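Local coordinates for periplasmic binding protein (PDB 4RY8) that binds 5-methylthioribose in the cleft between its two lobes and probably delivers this sugar to a membrane transporter, as periplasmic solute-binding proteins do, at residues 16-21 / 74-79; 70-75 / 95-100. One frame throughout, in Å; residues are numbered along the deposited sequence.

Interaction 1 of 2, residues 16-21 / 74-79. With SR1 (5-S-methyl-5-thio-alpha-D-ribofuranose), chain G.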
loop_
_atom_site.group_PDB
_atom_site.type_symbol
_atom_site.label_atom_id
_atom_site.label_comp_id
_atom_site.label_asym_id
_atom_site.label_seq_id
_atom_site.Cartn_x
_atom_site.Cartn_y
_atom_site.Cartn_z
ATOM N N VAL C 16 35.161 16.382 -5.254
ATOM C CA VAL C 16 34.207 15.278 -5.028
ATOM C C VAL C 16 33.550 14.877 -6.348
ATOM O O VAL C 16 32.768 15.661 -6.931
ATOM C CB VAL C 16 33.090 15.650 -4.023
ATOM C CG1 VAL C 16 32.119 14.466 -3.833
ATOM C CG2 VAL C 16 33.698 16.088 -2.700
ATOM N N ARG C 17 33.860 13.663 -6.815
ATOM C CA ARG C 17 33.321 13.162 -8.077
ATOM C C ARG C 17 32.329 12.036 -7.830
ATOM O O ARG C 17 32.640 11.063 -7.170
ATOM C CB ARG C 17 34.456 12.701 -9.000
ATOM C CG ARG C 17 35.294 13.869 -9.535
ATOM C CD ARG C 17 36.448 13.426 -10.413
ATOM N NE ARG C 17 37.294 12.473 -9.690
ATOM C CZ ARG C 17 37.672 11.279 -10.143
ATOM N NH1 ARG C 17 37.338 10.861 -11.365
ATOM N NH2 ARG C 17 38.414 10.501 -9.373
ATOM N N ILE C 18 31.126 12.189 -8.376
ATOM C CA ILE C 18 30.046 11.219 -8.221
ATOM C C ILE C 18 29.598 10.771 -9.615
ATOM O O ILE C 18 29.219 11.602 -10.449
ATOM C CB ILE C 18 28.860 11.845 -7.456
ATOM C CG1 ILE C 18 29.277 12.183 -6.016
ATOM C CG2 ILE C 18 27.628 10.951 -7.466
ATOM C CD1 ILE C 18 28.374 13.219 -5.391
ATOM N N ALA C 19 29.638 9.460 -9.853
ATOM C CA ALA C 19 29.249 8.882 -11.134
ATOM C C ALA C 19 27.834 8.331 -11.100
ATOM O O ALA C 19 27.460 7.572 -10.201
ATOM C CB ALA C 19 30.219 7.771 -11.534
ATOM N N LEU C 20 27.062 8.688 -12.107
ATOM C CA LEU C 20 25.708 8.223 -12.250
ATOM C C LEU C 20 25.731 7.269 -13.409
ATOM O O LEU C 20 26.001 7.667 -14.547
ATOM C CB LEU C 20 24.757 9.402 -12.545
ATOM C CG LEU C 20 23.346 8.988 -12.959
ATOM C CD1 LEU C 20 22.639 8.115 -11.910
ATOM C CD2 LEU C 20 22.475 10.188 -13.247
ATOM N N VAL C 21 25.488 6.000 -13.126
ATOM C CA VAL C 21 25.521 4.975 -14.154
ATOM C C VAL C 21 24.119 4.441 -14.306
ATOM O O VAL C 21 23.590 3.817 -13.388
ATOM C CB VAL C 21 26.482 3.828 -13.783
ATOM C CG1 VAL C 21 26.465 2.742 -14.860
ATOM C CG2 VAL C 21 27.874 4.370 -13.608
ATOM N N ALA C 74 32.004 8.250 -5.323
ATOM C CA ALA C 74 30.833 7.392 -5.218
ATOM C C ALA C 74 30.204 7.102 -6.561
ATOM O O ALA C 74 30.336 7.891 -7.497
ATOM C CB ALA C 74 29.795 8.054 -4.303
ATOM N N ILE C 75 29.526 5.952 -6.638
ATOM C CA ILE C 75 28.709 5.587 -7.774
ATOM C C ILE C 75 27.206 5.461 -7.421
ATOM O O ILE C 75 26.825 4.750 -6.472
ATOM C CB ILE C 75 29.238 4.267 -8.381
ATOM C CG1 ILE C 75 30.725 4.398 -8.666
ATOM C CG2 ILE C 75 28.511 3.945 -9.672
ATOM C CD1 ILE C 75 31.393 3.110 -9.094
ATOM N N ILE C 76 26.355 6.123 -8.202
ATOM C CA ILE C 76 24.947 5.825 -8.205
ATOM C C ILE C 76 24.662 4.801 -9.319
ATOM O O ILE C 76 24.934 5.037 -10.504
ATOM C CB ILE C 76 24.099 7.082 -8.433
ATOM C CG1 ILE C 76 24.519 8.150 -7.419
ATOM C CG2 ILE C 76 22.618 6.777 -8.299
ATOM C CD1 ILE C 76 24.219 9.554 -7.875
ATOM N N ILE C 77 24.140 3.658 -8.929
ATOM C CA ILE C 77 23.640 2.689 -9.867
ATOM C C ILE C 77 22.118 2.788 -10.043
ATOM O O ILE C 77 21.314 2.518 -9.134
ATOM C CB ILE C 77 24.090 1.297 -9.508
ATOM C CG1 ILE C 77 25.617 1.305 -9.397
ATOM C CG2 ILE C 77 23.635 0.335 -10.593
ATOM C CD1 ILE C 77 26.203 -0.025 -9.068
ATOM N N ASP C 78 21.742 3.156 -11.264
ATOM C CA ASP C 78 20.387 3.406 -11.646
ATOM C C ASP C 78 19.844 2.291 -12.542
ATOM O O ASP C 78 20.261 2.183 -13.681
ATOM C CB ASP C 78 20.407 4.709 -12.404
ATOM C CG ASP C 78 19.086 5.328 -12.492
ATOM O OD1 ASP C 78 18.203 4.615 -12.988
ATOM O OD2 ASP C 78 18.943 6.498 -12.048
ATOM N N HIS C 79 18.871 1.546 -12.031
ATOM C CA HIS C 79 18.340 0.353 -12.656
ATOM C C HIS C 79 19.452 -0.703 -12.782
ATOM O O HIS C 79 20.385 -0.731 -11.967
ATOM C CB HIS C 79 17.632 0.663 -13.965
ATOM C CG HIS C 79 16.405 1.483 -13.795
ATOM N ND1 HIS C 79 16.430 2.706 -13.176
ATOM C CD2 HIS C 79 15.117 1.262 -14.142
ATOM C CE1 HIS C 79 15.217 3.210 -13.148
ATOM N NE2 HIS C 79 14.397 2.362 -13.727
HETATM C CS SR1 G . 12.058 0.605 -17.543
HETATM S S SR1 G . 11.819 0.788 -15.791
HETATM C C5 SR1 G . 10.743 2.236 -15.939
HETATM C C4 SR1 G . 10.296 2.737 -14.568
HETATM O O4 SR1 G . 11.457 3.021 -13.858
HETATM C C1 SR1 G . 11.334 4.249 -13.113
HETATM O O1 SR1 G . 11.419 3.924 -11.767
HETATM C C2 SR1 G . 9.992 4.895 -13.419
HETATM O O2 SR1 G . 9.025 4.973 -12.337
HETATM C C3 SR1 G . 9.491 4.031 -14.559
HETATM O O3 SR1 G . 8.104 3.761 -14.411
#
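Ile-76 carries the side-chain contact on one face of two neighbouring parallel strands: its CD1 meets CG2 of Ile-18 at 3.7 Å, and its CG2 meets CD1 of Leu-20 at 3.9 Å. On the face of Ala-19 and Val-21, Val-21 CG2 lies alongside Ile-75 CG2, the two side chains pointing the same way; the valine's CG1, anti to the backbone N (chi1 178°), leaves CG2 beside that N for this contact. Between the faces runs a regular parallel ladder. Ala-19 donates to Ala-74 O and accepts from Ile-76 N, Val-21 N bonds Ile-76 O, and Asp-78 N closes on Val-21 O at 2.9 Å, whereas Ala-74 N to Arg-17 O is weak. At this last rung the strand ends in Asp-78, and His-79, the next residue, reaches the ligand. His-79 NE2 donates an almost straight bond (170°) to the ring oxygen O4 of 5-methylthioribose, 3.0 Å away, which sits at the imidazole edge in its plane. The other nitrogen, ND1, donates to Asp-78 OD1 at 2.6 Å, with OD1 lying 22° out of the imidazole plane. An alanine at His-79 would probably leave O4 without this donor and Asp-78 OD1 without its imidazole mate. Further out, Phe-67 of helix 57-69 packs on Ala-19 and Val-21, Ala-266 of helix 255-270 on Ile-18 and Ile-76. Asp-78 is thus a second-shell residue: its bond to ND1 limits rotation of the imidazole, and with both ring nitrogens acting as donors the geometry is consistent with an imidazolium whose charge the carboxylate would probably stabilise.

Interaction 2 of 2, residues 70-75 / 95-100; sequences QRVDAI and RGIRVV
Ile-97 wedges against the 70-75 segment just before its own strand begins, and the tight part of the contact gathers round it. With CG1 anti to the carbonyl carbon and CG2 anti to the backbone N (chi1 -60°), the side chain splits its contacts: CG1 reaches Val-72 O at 3.3 Å, while CG2 lies 3.6 Å from Ala-74 CA and 3.7 Å from Ile-75 CG1. Ile-68 of helix 57-69 also packs on this isoleucine. Beyond it the backbones zip together: Arg-98 N donates to Asp-73 O, Ile-75 N to Arg-98 O at 2.8 Å, and Val-100 N to Ile-75 O. The solvent side is looser. There a water donates to both Asp-73 O, 2.6 Å away, and Gly-96 O, bridging the segments where their backbones diverge. Arg-98 turns its guanidinium away from the 70-75 segment, with Gly-96 O against one face, near its rim, and the Arg-71 side chain also leads outward. Both segments leave a helix through a Schellman motif, at Arg-71 and at Gly-96, whose positive phi (93°) suits glycine. Strands 74-78 and 98-102, joined through helix 82-94, form a parallel beta-alpha-beta unit, the repeating element of the Rossmann-like lobes of periplasmic binding proteins.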
loop_
_atom_site.group_PDB
_atom_site.type_symbol
_atom_site.label_atom_id
_atom_site.label_comp_id
_atom_site.label_asym_id
_atom_site.label_seq_id
_atom_site.Cartn_x
_atom_site.Cartn_y
_atom_site.Cartn_z
ATOM N N GLN C 70 38.805 5.138 -12.363
ATOM C CA GLN C 70 38.943 6.577 -12.078
ATOM C C GLN C 70 38.892 6.913 -10.565
ATOM O O GLN C 70 39.136 8.071 -10.179
ATOM C CB GLN C 70 37.857 7.359 -12.826
ATOM C CG GLN C 70 37.929 7.243 -14.356
ATOM C CD GLN C 70 36.721 7.866 -15.033
ATOM O OE1 GLN C 70 36.161 8.845 -14.526
ATOM N NE2 GLN C 70 36.294 7.298 -16.171
ATOM N N ARG C 71 38.561 5.919 -9.725
ATOM C CA ARG C 71 38.417 6.110 -8.285
ATOM C C ARG C 71 37.561 7.354 -7.992
ATOM O O ARG C 71 37.989 8.266 -7.292
ATOM C CB ARG C 71 39.769 6.281 -7.570
ATOM C CG ARG C 71 40.927 5.413 -8.050
ATOM C CD ARG C 71 42.238 6.182 -7.871
ATOM N NE ARG C 71 43.431 5.376 -8.096
ATOM C CZ ARG C 71 44.678 5.846 -8.028
ATOM N NH1 ARG C 71 44.900 7.125 -7.732
ATOM N NH2 ARG C 71 45.712 5.034 -8.248
ATOM N N VAL C 72 36.363 7.399 -8.553
ATOM C CA VAL C 72 35.370 8.398 -8.122
ATOM C C VAL C 72 35.065 8.168 -6.632
ATOM O O VAL C 72 35.297 7.082 -6.095
ATOM C CB VAL C 72 34.068 8.310 -8.955
ATOM C CG1 VAL C 72 34.356 8.604 -10.427
ATOM C CG2 VAL C 72 33.395 6.939 -8.812
ATOM N N ASP C 73 34.584 9.215 -5.977
ATOM C CA ASP C 73 34.186 9.132 -4.602
ATOM C C ASP C 73 32.938 8.230 -4.381
ATOM O O ASP C 73 32.818 7.519 -3.370
ATOM C CB ASP C 73 33.961 10.562 -4.076
ATOM C CG ASP C 73 35.219 11.389 -4.115
ATOM O OD1 ASP C 73 35.529 12.016 -5.158
ATOM O OD2 ASP C 73 35.933 11.369 -3.101
ATOM N N ALA C 74 32.004 8.250 -5.323
ATOM C CA ALA C 74 30.833 7.392 -5.218
ATOM C C ALA C 74 30.204 7.102 -6.561
ATOM O O ALA C 74 30.336 7.891 -7.497
ATOM C CB ALA C 74 29.795 8.054 -4.303
ATOM N N ILE C 75 29.526 5.952 -6.638
ATOM C CA ILE C 75 28.709 5.587 -7.774
ATOM C C ILE C 75 27.206 5.461 -7.421
ATOM O O ILE C 75 26.825 4.750 -6.472
ATOM C CB ILE C 75 29.238 4.267 -8.381
ATOM C CG1 ILE C 75 30.725 4.398 -8.666
ATOM C CG2 ILE C 75 28.511 3.945 -9.672
ATOM C CD1 ILE C 75 31.393 3.110 -9.094
ATOM N N ARG C 95 37.094 -1.015 -2.617
ATOM C CA ARG C 95 38.042 0.049 -2.970
ATOM C C ARG C 95 37.722 1.365 -2.250
ATOM O O ARG C 95 38.466 2.334 -2.384
ATOM C CB ARG C 95 38.069 0.291 -4.495
ATOM C CG ARG C 95 38.614 -0.871 -5.337
ATOM C CD ARG C 95 40.124 -1.007 -5.212
ATOM N NE ARG C 95 40.506 -1.838 -4.061
ATOM C CZ ARG C 95 41.593 -1.670 -3.302
ATOM N NH1 ARG C 95 42.458 -0.677 -3.526
ATOM N NH2 ARG C 95 41.814 -2.507 -2.288
ATOM N N GLY C 96 36.626 1.416 -1.496
ATOM C CA GLY C 96 36.330 2.601 -0.711
ATOM C C GLY C 96 35.436 3.569 -1.443
ATOM O O GLY C 96 35.260 4.710 -1.009
ATOM N N ILE C 97 34.876 3.113 -2.557
ATOM C CA ILE C 97 33.878 3.894 -3.290
ATOM C C ILE C 97 32.524 3.642 -2.642
ATOM O O ILE C 97 32.134 2.482 -2.344
ATOM C CB ILE C 97 33.869 3.549 -4.797
ATOM C CG1 ILE C 97 35.236 3.839 -5.411
ATOM C CG2 ILE C 97 32.784 4.327 -5.555
ATOM C CD1 ILE C 97 35.435 3.224 -6.767
ATOM N N ARG C 98 31.799 4.733 -2.410
ATOM C CA ARG C 98 30.480 4.640 -1.816
ATOM C C ARG C 98 29.482 4.380 -2.954
ATOM O O ARG C 98 29.666 4.860 -4.088
ATOM C CB ARG C 98 30.155 5.902 -0.976
ATOM C CG ARG C 98 31.204 6.210 0.129
ATOM C CD ARG C 98 31.761 4.990 0.907
ATOM N NE ARG C 98 32.732 5.391 1.941
ATOM C CZ ARG C 98 33.677 4.619 2.500
ATOM N NH1 ARG C 98 33.844 3.343 2.162
ATOM N NH2 ARG C 98 34.483 5.130 3.425
ATOM N N VAL C 99 28.472 3.573 -2.664
ATOM C CA VAL C 99 27.458 3.195 -3.658
ATOM C C VAL C 99 26.070 3.391 -3.129
ATOM O O VAL C 99 25.780 3.019 -2.002
ATOM C CB VAL C 99 27.620 1.717 -4.052
ATOM C CG1 VAL C 99 26.588 1.344 -5.100
ATOM C CG2 VAL C 99 29.031 1.472 -4.552
ATOM N N VAL C 100 25.185 3.912 -3.951
ATOM C CA VAL C 100 23.786 3.981 -3.612
ATOM C C VAL C 100 23.076 3.578 -4.853
ATOM O O VAL C 100 23.601 3.809 -5.934
ATOM C CB VAL C 100 23.368 5.431 -3.200
ATOM C CG1 VAL C 100 23.879 6.458 -4.189
ATOM C CG2 VAL C 100 21.844 5.565 -3.060
HETATM O O HOH W 1 34.564 7.378 -1.473
#

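In the fold
Interactions 1 and 2 are the two flanks of one strand: 74-78 pairs with 17-22 in interaction 1 and with 98-102 in interaction 2, three adjacent strands of a six-stranded parallel sheet. Their centres lie about 8 Å apart, and Ala-74 and Ile-75 belong to both. Arg-17 adds a second tie at the strand starts, its N bonding Asp-73 OD1 at 2.9 Å and its NH2 bonding Gln-70 O at 2.7 Å. The opposite ends point to the sugar. His-79 touches it directly, alongside other pocket residues such as Asp-103, just past strand 98-102, whereas the side chain of Val-100 remains about 14 Å from the ligand.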